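Local coordinates for ribosome-inactivating protein (Lychnis chalcedonica, PDB 2G5X) that belongs to the plant ribosome-inactivating proteins, a family named for putting ribosomes out of action, and folds as a single chain of mixed sheet and helices, at residues A11-S14 with S15-D18; I177-Q180 with V181-R184; S96-Y99 with K100-T104; D18-R21 with E22-R26. One frame throughout, in Å; residues are numbered along the deposited sequence.

How the contacts relate
Along the chain the contacts come in the order 1, 4, 3, 2, and contacts 1, 2 and 4 form one connected group. Contacts 1 and 4 are successive parts of helix 10-25, share D18 and have centres about 11 Å apart. That helix is the crossover between strands 3-5 and 45-51 of the mixed sheet. Contact 2 lies on helix 175-184 and packs against contact 1, with centres about 12 Å apart. E178 joins the two helices: it meets S14 of contact 1 and forms a salt bridge with R21 of contact 4. Contact 3, on the short helix 99-102, stands apart, its centre about 33 Å from that of contact 2, on the opposite side of the chain's centre.

Contact 1. Residues A11-S14 with S15-D18; sequences AKYS and SFLD
In the first half of helix 10-25, the crossover helix of a beta-alpha-beta unit with strands 3-5 and 45-51, Y13 and L17 meet one turn apart. The L17 methyl CD1 sits over one face of the Y13 ring, 4.0 Å from the ring centroid. This is a CH-pi contact. The methyl is displaced from the ring centre toward the phenol end, and CD1 comes within 3.7 Å of Y13 CZ. The Y13 torsion (chi1 173°) sends the ring out from the helix, and L17 CD1 folds back over its face. F16 CD2 reaches the same ring obliquely, 4.5 Å from Y13 CD1. W4 meets the rings of both Y13 and F16. Y13 OH is hydrogen-bonded to M167 O, so the ring is held at its polar end as well. S14 OG turns to helix 175-184, where it is hydrogen-bonded to E178 OE2. Regular helical bonds run through the segment, such as L17 N to Y13 O at 3.0 Å. On the exposed side, the S15 hydroxyl also turns back to the A11 carbonyl in the conformer given, but S15 has two, so that bond is doubtful. The backbone bond there is firm, with S15 N 3.0 Å from A11 O.

Contact 2. Residues I177-Q180 with V181-R184; sequences IEDQ and VINR
E178 and I182 lie side by side on helix 175-184, a helix of the ribosome-inactivating protein fold that packs against helix 10-25. The I182 methyl CD1 rests 3.8 Å from E178 CG, and both side chains point the same way. E178 is stretched out beyond CG, and this carries its carboxylate toward helix 10-25. V181 packs on Y13 of that helix, and I177 and Q180 touch I196 of helix 193-201.

The polar partners of E178 lie outside the segments. OE1 forms salt bridges with K175 and R21, and OE2 faces S14. Three partners thus grip one buried carboxylate, which would favour its charged form.

On the exposed side, Q180 and R184 run alongside each other. The aliphatic part of R184 follows the Q180 carbonyl, with R184 CB 3.4 Å from Q180 O. V181 makes a similar methyl-to-carbonyl contact on the buried side, where its CG2 is 3.4 Å from I177 O.

Among the backbone bonds, I182 N to E178 O is 2.9 Å and close to straight at 163°. The last bond, R184 N to Q180 O, is also 2.9 Å but more bent, at 144°.

Contact 3. Residues S96-Y99 with K100-T104; sequences SGKY and KSIFT
The backbone turns from K98, at the N-cap position, into the short helix 99-102, and F103 is the first residue to leave helical angles. The carbonyl of K98 gathers donors from the first turn. S101 N comes from above the carbonyl plane, 57° out of it, 2.9 Å from K98 O. I102 N adds a weak bond to the same oxygen. In the conformer given, one of two, S101 OG also turns back to K98 O and lies in the carbonyl plane, on a lone pair; this bond belongs to that copy alone.

K98 bends over this first turn. Its CE is 4.0 Å from I102 CG1, and the K98 and I102 side chains cross at about a right angle. K98 NZ goes on to a weak bond with D43 O.

This short helix lies against the mixed sheet of the fold: I102 and F103 touch strands 83-87, 45-51 and 58-64, while Y99 touches strands 83-87 and 108-109. The Y99 ring is covered on one face by the next residue. K100 CB stands over its centre, 4.2 Å from the centroid and 10° off the normal. K100 then runs on to the loop beyond, where NZ is hydrogen-bonded to A106 O and weakly to T104 O. One water joins G97 O to K100 N. At the far end of the helix, F103 N closes on Y99 O at 2.8 Å. F103 CB is 3.5 Å from Y99 O.

Contact 4. Residues D18-R21 with E22-R26; sequences DSLR and EEFGR
L20 and F24 make the tight part of this contact, one turn apart on the buried side of helix 10-25. The L20 methyl CD1 lies 3.4 Å from F24 CE1, and L20 CG is almost as close to that ring atom. The branch of L20 thus presses on one corner of the ring. L20 points outward (chi1 178°), and the F24 ring leans back against its CD1 and CG. The ring is also close to the backbone, with F24 CD1 3.3 Å from L20 O.

The outer side is looser and polar. E22 and E23 touch the preceding turn mainly through CB and CG; E22 CG is 3.2 Å from D18 O. E22 OE1 has its salt bridge with K30. E23 OE2 pairs with R26 NH1 at 2.7 Å.

R21 is buried and extended. Its NH1 forms a salt bridge with D18 OD1 at 3.0 Å. That oxygen is in the guanidinium plane, but the nitrogen stands 37° out of the carboxylate plane. NE and NH2 are also used, by A172 O and A171 O. R21 therefore ties helix 10-25 to helix 154-173 as well as to helix 175-184, while L20, E23 and F24 lie on V46 of strand 45-51.

Contact 1. Residues A11-S14 with S15-D18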
ATOM      1  N   ALA A  11      15.636   1.242  -8.878  1.00  9.33           N
ATOM      2  CA  ALA A  11      16.481   0.741  -7.801  1.00  9.66           C
ATOM      3  C   ALA A  11      15.949   1.244  -6.462  1.00 10.01           C
ATOM      4  O   ALA A  11      15.849   0.476  -5.505  1.00  9.41           O
ATOM      5  CB  ALA A  11      17.930   1.193  -8.003  1.00  9.37           C
ATOM      6  N   LYS A  12      15.598   2.529  -6.403  1.00  9.80           N
ATOM      7  CA  LYS A  12      15.067   3.120  -5.176  1.00  9.48           C
ATOM      8  C   LYS A  12      13.701   2.528  -4.835  1.00  9.21           C
ATOM      9  O   LYS A  12      13.353   2.376  -3.665  1.00  9.61           O
ATOM     10  CB  LYS A  12      14.954   4.643  -5.321  1.00 12.38           C
ATOM     11  CG  LYS A  12      16.297   5.369  -5.346  1.00 16.78           C
ATOM     12  CD  LYS A  12      17.057   5.150  -4.046  1.00 22.54           C
ATOM     13  CE  LYS A  12      18.378   5.907  -4.022  1.00 24.70           C
ATOM     14  NZ  LYS A  12      18.176   7.379  -4.126  1.00 28.19           N
ATOM     15  N   TYR A  13      12.930   2.196  -5.864  1.00  6.84           N
ATOM     16  CA  TYR A  13      11.616   1.599  -5.661  1.00  7.33           C
ATOM     17  C   TYR A  13      11.783   0.219  -5.015  1.00  6.23           C
ATOM     18  O   TYR A  13      11.104  -0.100  -4.038  1.00  6.96           O
ATOM     19  CB  TYR A  13      10.891   1.465  -7.004  1.00  7.45           C
ATOM     20  CG  TYR A  13       9.574   0.714  -6.946  1.00  5.55           C
ATOM     21  CD1 TYR A  13       8.479   1.223  -6.241  1.00  6.53           C
ATOM     22  CD2 TYR A  13       9.417  -0.496  -7.620  1.00  6.98           C
ATOM     23  CE1 TYR A  13       7.256   0.539  -6.214  1.00  7.09           C
ATOM     24  CE2 TYR A  13       8.204  -1.186  -7.600  1.00  7.82           C
ATOM     25  CZ  TYR A  13       7.129  -0.664  -6.898  1.00  6.38           C
ATOM     26  OH  TYR A  13       5.935  -1.347  -6.890  1.00  7.75           O
ATOM     27  N   SER A  14      12.689  -0.592  -5.561  1.00  7.31           N
ATOM     28  CA  SER A  14      12.929  -1.933  -5.027  1.00  7.77           C
ATOM     29  C   SER A  14      13.498  -1.913  -3.611  1.00  8.82           C
ATOM     30  O   SER A  14      13.147  -2.759  -2.791  1.00  8.13           O
ATOM     31  CB  SER A  14      13.871  -2.723  -5.946  1.00  8.74           C
ATOM     32  OG  SER A  14      13.219  -3.101  -7.150  1.00  9.09           O
ATOM     33  N   SER A  15      14.380  -0.960  -3.322  1.00  8.61           N
ATOM     34  CA  SER A  15      14.957  -0.873  -1.983  1.00  8.87           C
ATOM     35  C   SER A  15      13.867  -0.467  -0.995  1.00  8.48           C
ATOM     36  O   SER A  15      13.825  -0.948   0.140  1.00  8.26           O
ATOM     37  CB  SER A  15      16.108   0.136  -1.954  0.33  9.99           C
ATOM     38  OG  SER A  15      17.065  -0.147  -2.955  0.33 12.53           O
ATOM     39  N   PHE A  16      12.986   0.421  -1.441  1.00  7.65           N
ATOM     40  CA  PHE A  16      11.869   0.885  -0.631  1.00  7.48           C
ATOM     41  C   PHE A  16      10.993  -0.311  -0.252  1.00  7.66           C
ATOM     42  O   PHE A  16      10.621  -0.477   0.910  1.00  7.33           O
ATOM     43  CB  PHE A  16      11.057   1.917  -1.429  1.00  7.62           C
ATOM     44  CG  PHE A  16       9.642   2.082  -0.960  1.00  8.20           C
ATOM     45  CD1 PHE A  16       9.359   2.640   0.284  1.00  9.50           C
ATOM     46  CD2 PHE A  16       8.589   1.683  -1.772  1.00  9.21           C
ATOM     47  CE1 PHE A  16       8.039   2.797   0.713  1.00 11.21           C
ATOM     48  CE2 PHE A  16       7.267   1.833  -1.356  1.00  9.64           C
ATOM     49  CZ  PHE A  16       6.990   2.392  -0.113  1.00 12.30           C
ATOM     50  N   LEU A  17      10.671  -1.150  -1.232  1.00  6.74           N
ATOM     51  CA  LEU A  17       9.840  -2.321  -0.970  1.00  6.62           C
ATOM     52  C   LEU A  17      10.491  -3.293   0.014  1.00  7.37           C
ATOM     53  O   LEU A  17       9.810  -3.858   0.872  1.00  7.11           O
ATOM     54  CB  LEU A  17       9.514  -3.054  -2.272  1.00  6.01           C
ATOM     55  CG  LEU A  17       8.580  -2.314  -3.230  1.00  5.31           C
ATOM     56  CD1 LEU A  17       8.340  -3.178  -4.456  1.00  5.29           C
ATOM     57  CD2 LEU A  17       7.259  -2.001  -2.533  1.00  8.21           C
ATOM     58  N   ASP A  18      11.801  -3.495  -0.108  1.00  6.60           N
ATOM     59  CA  ASP A  18      12.484  -4.400   0.813  1.00  8.72           C
ATOM     60  C   ASP A  18      12.420  -3.826   2.225  1.00  9.98           C
ATOM     61  O   ASP A  18      12.229  -4.564   3.191  1.00  9.60           O
ATOM     62  CB  ASP A  18      13.948  -4.623   0.403  1.00 10.92           C
ATOM     63  CG  ASP A  18      14.100  -5.683  -0.679  1.00 15.46           C
ATOM     64  OD1 ASP A  18      13.162  -6.488  -0.865  1.00 17.30           O
ATOM     65  OD2 ASP A  18      15.166  -5.724  -1.332  1.00 16.72           O
TER

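Contact 2. Residues I177-Q180 with V181-R184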
ATOM      1  N   ILE A 177       4.673  -8.907  -9.015  1.00  6.97           N
ATOM      2  CA  ILE A 177       4.038  -7.613  -9.229  1.00  7.09           C
ATOM      3  C   ILE A 177       5.064  -6.486  -9.145  1.00  7.62           C
ATOM      4  O   ILE A 177       4.991  -5.519  -9.896  1.00  7.16           O
ATOM      5  CB  ILE A 177       2.884  -7.404  -8.227  1.00  7.68           C
ATOM      6  CG1 ILE A 177       1.815  -8.475  -8.481  1.00  8.46           C
ATOM      7  CG2 ILE A 177       2.296  -6.006  -8.374  1.00  9.05           C
ATOM      8  CD1 ILE A 177       0.616  -8.415  -7.560  1.00  8.93           C
ATOM      9  N   GLU A 178       6.029  -6.618  -8.241  1.00  6.90           N
ATOM     10  CA  GLU A 178       7.082  -5.619  -8.134  1.00  7.31           C
ATOM     11  C   GLU A 178       7.762  -5.568  -9.502  1.00  7.86           C
ATOM     12  O   GLU A 178       8.012  -4.493 -10.047  1.00  7.23           O
ATOM     13  CB  GLU A 178       8.111  -6.027  -7.067  1.00  6.80           C
ATOM     14  CG  GLU A 178       9.416  -5.240  -7.157  1.00  7.63           C
ATOM     15  CD  GLU A 178      10.478  -5.714  -6.176  1.00  8.85           C
ATOM     16  OE1 GLU A 178      10.282  -6.752  -5.513  1.00  8.18           O
ATOM     17  OE2 GLU A 178      11.523  -5.043  -6.077  1.00 10.36           O
ATOM     18  N   ASP A 179       8.039  -6.746 -10.060  1.00  8.19           N
ATOM     19  CA  ASP A 179       8.700  -6.837 -11.356  1.00  9.68           C
ATOM     20  C   ASP A 179       7.885  -6.173 -12.464  1.00  8.17           C
ATOM     21  O   ASP A 179       8.444  -5.543 -13.361  1.00  9.20           O
ATOM     22  CB  ASP A 179       8.968  -8.302 -11.711  0.50 12.42           C
ATOM     23  CG  ASP A 179      10.317  -8.779 -11.215  0.50 14.65           C
ATOM     24  OD1 ASP A 179      10.640  -9.973 -11.408  0.50 18.07           O
ATOM     25  OD2 ASP A 179      11.048  -7.963 -10.621  0.50 17.43           O
ATOM     26  N   GLN A 180       6.564  -6.306 -12.407  1.00  7.62           N
ATOM     27  CA  GLN A 180       5.720  -5.677 -13.417  1.00  8.31           C
ATOM     28  C   GLN A 180       5.822  -4.152 -13.320  1.00  7.88           C
ATOM     29  O   GLN A 180       5.881  -3.461 -14.336  1.00  8.95           O
ATOM     30  CB  GLN A 180       4.263  -6.124 -13.257  1.00 11.09           C
ATOM     31  CG  GLN A 180       4.035  -7.598 -13.576  1.00 14.23           C
ATOM     32  CD  GLN A 180       4.321  -7.930 -15.032  1.00 15.43           C
ATOM     33  OE1 GLN A 180       5.076  -8.856 -15.337  1.00 18.79           O
ATOM     34  NE2 GLN A 180       3.714  -7.176 -15.939  1.00 15.92           N
ATOM     35  N   VAL A 181       5.855  -3.623 -12.099  1.00  6.58           N
ATOM     36  CA  VAL A 181       5.957  -2.177 -11.916  1.00  6.85           C
ATOM     37  C   VAL A 181       7.313  -1.662 -12.401  1.00  7.37           C
ATOM     38  O   VAL A 181       7.398  -0.623 -13.058  1.00  7.63           O
ATOM     39  CB  VAL A 181       5.753  -1.784 -10.433  1.00  5.97           C
ATOM     40  CG1 VAL A 181       5.950  -0.278 -10.253  1.00  7.06           C
ATOM     41  CG2 VAL A 181       4.359  -2.185  -9.987  1.00  7.37           C
ATOM     42  N   ILE A 182       8.373  -2.396 -12.080  1.00  7.18           N
ATOM     43  CA  ILE A 182       9.712  -1.998 -12.502  1.00  8.01           C
ATOM     44  C   ILE A 182       9.830  -1.935 -14.025  1.00  8.93           C
ATOM     45  O   ILE A 182      10.392  -0.984 -14.573  1.00 10.39           O
ATOM     46  CB  ILE A 182      10.780  -2.986 -11.987  1.00  8.85           C
ATOM     47  CG1 ILE A 182      10.883  -2.900 -10.466  1.00 11.19           C
ATOM     48  CG2 ILE A 182      12.124  -2.687 -12.638  1.00 10.99           C
ATOM     49  CD1 ILE A 182      11.749  -3.984  -9.855  1.00 12.52           C
ATOM     50  N   ASN A 183       9.291  -2.944 -14.703  1.00  8.46           N
ATOM     51  CA  ASN A 183       9.383  -3.013 -16.158  1.00  8.55           C
ATOM     52  C   ASN A 183       8.369  -2.207 -16.960  1.00  8.78           C
ATOM     53  O   ASN A 183       8.667  -1.791 -18.081  1.00  9.50           O
ATOM     54  CB  ASN A 183       9.311  -4.475 -16.629  1.00  8.65           C
ATOM     55  CG  ASN A 183      10.524  -5.288 -16.222  1.00  9.11           C
ATOM     56  OD1 ASN A 183      10.525  -5.966 -15.191  1.00 12.80           O
ATOM     57  ND2 ASN A 183      11.570  -5.223 -17.032  1.00  8.42           N
ATOM     58  N   ARG A 184       7.189  -1.975 -16.392  1.00  8.30           N
ATOM     59  CA  ARG A 184       6.132  -1.271 -17.114  1.00  8.50           C
ATOM     60  C   ARG A 184       5.601   0.013 -16.484  1.00  8.17           C
ATOM     61  O   ARG A 184       4.843   0.744 -17.127  1.00  7.83           O
ATOM     62  CB  ARG A 184       4.950  -2.225 -17.318  1.00 11.27           C
ATOM     63  CG  ARG A 184       5.319  -3.579 -17.912  1.00 14.63           C
ATOM     64  CD  ARG A 184       4.209  -4.599 -17.693  1.00 19.97           C
ATOM     65  NE  ARG A 184       2.953  -4.219 -18.335  1.00 23.90           N
ATOM     66  CZ  ARG A 184       1.809  -4.882 -18.183  1.00 25.94           C
ATOM     67  NH1 ARG A 184       1.765  -5.957 -17.407  1.00 27.87           N
ATOM     68  NH2 ARG A 184       0.711  -4.473 -18.802  1.00 26.55           N
TER

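Contact 3. Residues S96-Y99 with K100-T104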
ATOM      1  N   SER A  96      -9.537   6.732  15.289  1.00  7.90           N
ATOM      2  CA  SER A  96      -9.480   8.176  15.523  1.00 10.51           C
ATOM      3  C   SER A  96      -8.956   8.565  16.900  1.00 10.94           C
ATOM      4  O   SER A  96      -8.151   9.490  17.026  1.00 11.43           O
ATOM      5  CB  SER A  96     -10.857   8.815  15.305  1.00  9.79           C
ATOM      6  OG  SER A  96     -11.808   8.321  16.227  1.00 12.38           O
ATOM      7  N   GLY A  97      -9.409   7.857  17.928  1.00 11.48           N
ATOM      8  CA  GLY A  97      -8.974   8.162  19.280  1.00 13.22           C
ATOM      9  C   GLY A  97      -7.481   7.996  19.507  1.00 13.39           C
ATOM     10  O   GLY A  97      -6.893   8.697  20.331  1.00 15.32           O
ATOM     11  N   LYS A  98      -6.866   7.072  18.778  1.00 12.48           N
ATOM     12  CA  LYS A  98      -5.437   6.816  18.913  1.00 12.94           C
ATOM     13  C   LYS A  98      -4.646   7.312  17.703  1.00 12.05           C
ATOM     14  O   LYS A  98      -3.598   6.759  17.371  1.00 12.57           O
ATOM     15  CB  LYS A  98      -5.198   5.312  19.109  1.00 16.09           C
ATOM     16  CG  LYS A  98      -5.825   4.438  18.031  1.00 18.61           C
ATOM     17  CD  LYS A  98      -5.588   2.951  18.284  1.00 23.27           C
ATOM     18  CE  LYS A  98      -4.127   2.568  18.087  1.00 24.54           C
ATOM     19  NZ  LYS A  98      -3.904   1.102  18.259  1.00 27.52           N
ATOM     20  N   TYR A  99      -5.140   8.367  17.060  1.00 11.01           N
ATOM     21  CA  TYR A  99      -4.488   8.914  15.873  1.00 11.84           C
ATOM     22  C   TYR A  99      -3.017   9.259  16.101  1.00 12.72           C
ATOM     23  O   TYR A  99      -2.185   9.084  15.210  1.00 11.70           O
ATOM     24  CB  TYR A  99      -5.250  10.154  15.375  1.00 11.85           C
ATOM     25  CG  TYR A  99      -4.941  11.436  16.121  1.00 12.22           C
ATOM     26  CD1 TYR A  99      -3.933  12.300  15.681  1.00 12.71           C
ATOM     27  CD2 TYR A  99      -5.636  11.776  17.279  1.00 13.41           C
ATOM     28  CE1 TYR A  99      -3.627  13.468  16.378  1.00 13.52           C
ATOM     29  CE2 TYR A  99      -5.339  12.939  17.984  1.00 13.53           C
ATOM     30  CZ  TYR A  99      -4.335  13.779  17.529  1.00 15.29           C
ATOM     31  OH  TYR A  99      -4.036  14.924  18.233  1.00 17.06           O
ATOM     32  N   LYS A 100      -2.701   9.730  17.303  1.00 13.21           N
ATOM     33  CA  LYS A 100      -1.337  10.117  17.646  1.00 14.51           C
ATOM     34  C   LYS A 100      -0.415   8.914  17.837  1.00 14.11           C
ATOM     35  O   LYS A 100       0.802   9.026  17.670  1.00 14.33           O
ATOM     36  CB  LYS A 100      -1.351  10.974  18.917  1.00 16.68           C
ATOM     37  CG  LYS A 100      -0.051  11.701  19.208  1.00 19.42           C
ATOM     38  CD  LYS A 100       0.276  12.715  18.123  1.00 21.08           C
ATOM     39  CE  LYS A 100       1.474  13.570  18.509  1.00 22.26           C
ATOM     40  NZ  LYS A 100       1.850  14.522  17.430  1.00 22.78           N
ATOM     41  N   SER A 101      -0.994   7.771  18.193  1.00 13.73           N
ATOM     42  CA  SER A 101      -0.221   6.545  18.396  1.00 13.71           C
ATOM     43  C   SER A 101       0.078   5.882  17.059  1.00 13.66           C
ATOM     44  O   SER A 101       1.001   5.077  16.945  1.00 16.07           O
ATOM     45  CB  SER A 101      -0.995   5.566  19.282  0.50 14.42           C
ATOM     46  OG  SER A 101      -1.920   4.815  18.523  0.50 17.64           O
ATOM     47  N   ILE A 102      -0.720   6.221  16.053  1.00 11.81           N
ATOM     48  CA  ILE A 102      -0.555   5.671  14.713  1.00 11.78           C
ATOM     49  C   ILE A 102       0.298   6.623  13.879  1.00 11.43           C
ATOM     50  O   ILE A 102       1.342   6.237  13.355  1.00 10.75           O
ATOM     51  CB  ILE A 102      -1.923   5.469  14.040  1.00 11.02           C
ATOM     52  CG1 ILE A 102      -2.732   4.441  14.840  1.00 13.01           C
ATOM     53  CG2 ILE A 102      -1.737   5.031  12.593  1.00 11.78           C
ATOM     54  CD1 ILE A 102      -4.161   4.275  14.377  1.00 13.36           C
ATOM     55  N   PHE A 103      -0.158   7.866  13.758  1.00 11.27           N
ATOM     56  CA  PHE A 103       0.579   8.890  13.020  1.00 10.78           C
ATOM     57  C   PHE A 103       1.387   9.686  14.035  1.00 12.33           C
ATOM     58  O   PHE A 103       0.935  10.702  14.563  1.00 11.18           O
ATOM     59  CB  PHE A 103      -0.383   9.809  12.263  1.00  9.96           C
ATOM     60  CG  PHE A 103      -1.022   9.162  11.067  1.00  8.51           C
ATOM     61  CD1 PHE A 103      -0.263   8.844   9.943  1.00 10.40           C
ATOM     62  CD2 PHE A 103      -2.379   8.867  11.062  1.00  9.68           C
ATOM     63  CE1 PHE A 103      -0.851   8.241   8.831  1.00 10.96           C
ATOM     64  CE2 PHE A 103      -2.976   8.264   9.952  1.00 11.15           C
ATOM     65  CZ  PHE A 103      -2.208   7.951   8.835  1.00 10.51           C
ATOM     66  N   THR A 104       2.589   9.191  14.303  1.00 13.05           N
ATOM     67  CA  THR A 104       3.514   9.783  15.262  1.00 16.48           C
ATOM     68  C   THR A 104       3.637  11.304  15.243  1.00 15.99           C
ATOM     69  O   THR A 104       3.716  11.931  16.298  1.00 16.44           O
ATOM     70  CB  THR A 104       4.934   9.211  15.067  1.00 17.00           C
ATOM     71  OG1 THR A 104       4.864   7.790  14.916  1.00 21.35           O
ATOM     72  CG2 THR A 104       5.807   9.545  16.270  1.00 19.97           C
TER
HETATM   73  O   HOH W   1      -4.092   9.922  19.973  1.00 17.49           O

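Contact 4. Residues D18-R21 with E22-R26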
ATOM      1  N   ASP A  18      11.801  -3.495  -0.108  1.00  6.60           N
ATOM      2  CA  ASP A  18      12.484  -4.400   0.813  1.00  8.72           C
ATOM      3  C   ASP A  18      12.420  -3.826   2.225  1.00  9.98           C
ATOM      4  O   ASP A  18      12.229  -4.564   3.191  1.00  9.60           O
ATOM      5  CB  ASP A  18      13.948  -4.623   0.403  1.00 10.92           C
ATOM      6  CG  ASP A  18      14.100  -5.683  -0.679  1.00 15.46           C
ATOM      7  OD1 ASP A  18      13.162  -6.488  -0.865  1.00 17.30           O
ATOM      8  OD2 ASP A  18      15.166  -5.724  -1.332  1.00 16.72           O
ATOM      9  N   SER A  19      12.565  -2.508   2.345  1.00  8.77           N
ATOM     10  CA  SER A  19      12.500  -1.863   3.658  1.00  9.63           C
ATOM     11  C   SER A  19      11.116  -2.066   4.258  1.00  9.40           C
ATOM     12  O   SER A  19      10.977  -2.378   5.440  1.00  8.62           O
ATOM     13  CB  SER A  19      12.789  -0.364   3.548  0.50 10.56           C
ATOM     14  OG  SER A  19      12.458   0.309   4.749  0.50 14.12           O
ATOM     15  N   LEU A  20      10.090  -1.889   3.434  1.00  8.08           N
ATOM     16  CA  LEU A  20       8.714  -2.060   3.884  1.00  7.34           C
ATOM     17  C   LEU A  20       8.442  -3.509   4.304  1.00  7.13           C
ATOM     18  O   LEU A  20       7.832  -3.755   5.345  1.00  7.08           O
ATOM     19  CB  LEU A  20       7.744  -1.643   2.772  1.00  7.52           C
ATOM     20  CG  LEU A  20       6.249  -1.814   3.068  1.00  8.04           C
ATOM     21  CD1 LEU A  20       5.882  -1.080   4.352  1.00 11.37           C
ATOM     22  CD2 LEU A  20       5.436  -1.286   1.891  1.00  8.58           C
ATOM     23  N   ARG A  21       8.891  -4.462   3.492  1.00  7.28           N
ATOM     24  CA  ARG A  21       8.691  -5.875   3.795  1.00  8.10           C
ATOM     25  C   ARG A  21       9.287  -6.238   5.149  1.00  8.15           C
ATOM     26  O   ARG A  21       8.662  -6.943   5.943  1.00  8.18           O
ATOM     27  CB  ARG A  21       9.320  -6.748   2.703  1.00  7.57           C
ATOM     28  CG  ARG A  21       8.546  -6.756   1.388  1.00  6.45           C
ATOM     29  CD  ARG A  21       9.451  -7.121   0.219  1.00  7.54           C
ATOM     30  NE  ARG A  21       8.721  -7.167  -1.045  1.00  6.77           N
ATOM     31  CZ  ARG A  21       9.289  -7.052  -2.242  1.00  7.09           C
ATOM     32  NH1 ARG A  21      10.602  -6.882  -2.348  1.00  7.69           N
ATOM     33  NH2 ARG A  21       8.541  -7.094  -3.336  1.00  6.10           N
ATOM     34  N   GLU A  22      10.497  -5.754   5.405  1.00  9.22           N
ATOM     35  CA  GLU A  22      11.181  -6.032   6.665  1.00 10.46           C
ATOM     36  C   GLU A  22      10.404  -5.484   7.860  1.00 10.62           C
ATOM     37  O   GLU A  22      10.355  -6.118   8.915  1.00 11.35           O
ATOM     38  CB  GLU A  22      12.589  -5.426   6.654  1.00 13.17           C
ATOM     39  CG  GLU A  22      13.545  -6.065   5.660  1.00 19.53           C
ATOM     40  CD  GLU A  22      14.055  -7.426   6.113  1.00 19.61           C
ATOM     41  OE1 GLU A  22      14.730  -8.101   5.312  1.00 23.49           O
ATOM     42  OE2 GLU A  22      13.788  -7.818   7.270  1.00 23.68           O
ATOM     43  N   GLU A  23       9.797  -4.311   7.702  1.00  9.30           N
ATOM     44  CA  GLU A  23       9.035  -3.722   8.799  1.00 11.30           C
ATOM     45  C   GLU A  23       7.826  -4.580   9.171  1.00 10.79           C
ATOM     46  O   GLU A  23       7.512  -4.741  10.352  1.00 12.16           O
ATOM     47  CB  GLU A  23       8.593  -2.300   8.444  1.00 13.91           C
ATOM     48  CG  GLU A  23       9.735  -1.296   8.439  1.00 15.50           C
ATOM     49  CD  GLU A  23      10.536  -1.330   9.731  1.00 19.43           C
ATOM     50  OE1 GLU A  23      11.685  -1.824   9.716  1.00 21.68           O
ATOM     51  OE2 GLU A  23      10.009  -0.871  10.763  1.00 21.55           O
ATOM     52  N   PHE A  24       7.145  -5.132   8.171  1.00 10.89           N
ATOM     53  CA  PHE A  24       5.993  -5.989   8.437  1.00 11.22           C
ATOM     54  C   PHE A  24       6.420  -7.267   9.161  1.00 12.54           C
ATOM     55  O   PHE A  24       5.676  -7.803   9.978  1.00 12.58           O
ATOM     56  CB  PHE A  24       5.284  -6.380   7.134  1.00 10.46           C
ATOM     57  CG  PHE A  24       4.419  -5.295   6.552  1.00 11.29           C
ATOM     58  CD1 PHE A  24       4.690  -4.772   5.292  1.00 10.28           C
ATOM     59  CD2 PHE A  24       3.310  -4.820   7.251  1.00 10.66           C
ATOM     60  CE1 PHE A  24       3.868  -3.793   4.731  1.00 10.19           C
ATOM     61  CE2 PHE A  24       2.483  -3.843   6.700  1.00 11.02           C
ATOM     62  CZ  PHE A  24       2.762  -3.330   5.438  1.00 10.87           C
ATOM     63  N   GLY A  25       7.624  -7.750   8.867  1.00 11.47           N
ATOM     64  CA  GLY A  25       8.082  -8.979   9.494  1.00 12.76           C
ATOM     65  C   GLY A  25       9.036  -8.895  10.676  1.00 14.56           C
ATOM     66  O   GLY A  25       9.503  -9.929  11.158  1.00 14.19           O
ATOM     67  N   ARG A  26       9.328  -7.697  11.169  1.00 16.00           N
ATOM     68  CA  ARG A  26      10.260  -7.589  12.288  1.00 18.79           C
ATOM     69  C   ARG A  26       9.724  -8.254  13.552  1.00 18.75           C
ATOM     70  O   ARG A  26       8.523  -8.235  13.817  1.00 16.45           O
ATOM     71  CB  ARG A  26      10.605  -6.122  12.575  1.00 21.15           C
ATOM     72  CG  ARG A  26       9.476  -5.294  13.161  1.00 23.50           C
ATOM     73  CD  ARG A  26       9.916  -3.848  13.366  1.00 26.02           C
ATOM     74  NE  ARG A  26       8.849  -3.029  13.935  1.00 29.04           N
ATOM     75  CZ  ARG A  26       8.866  -1.701  13.974  1.00 29.40           C
ATOM     76  NH1 ARG A  26       9.897  -1.031  13.476  1.00 30.75           N
ATOM     77  NH2 ARG A  26       7.846  -1.040  14.502  1.00 30.68           N
TER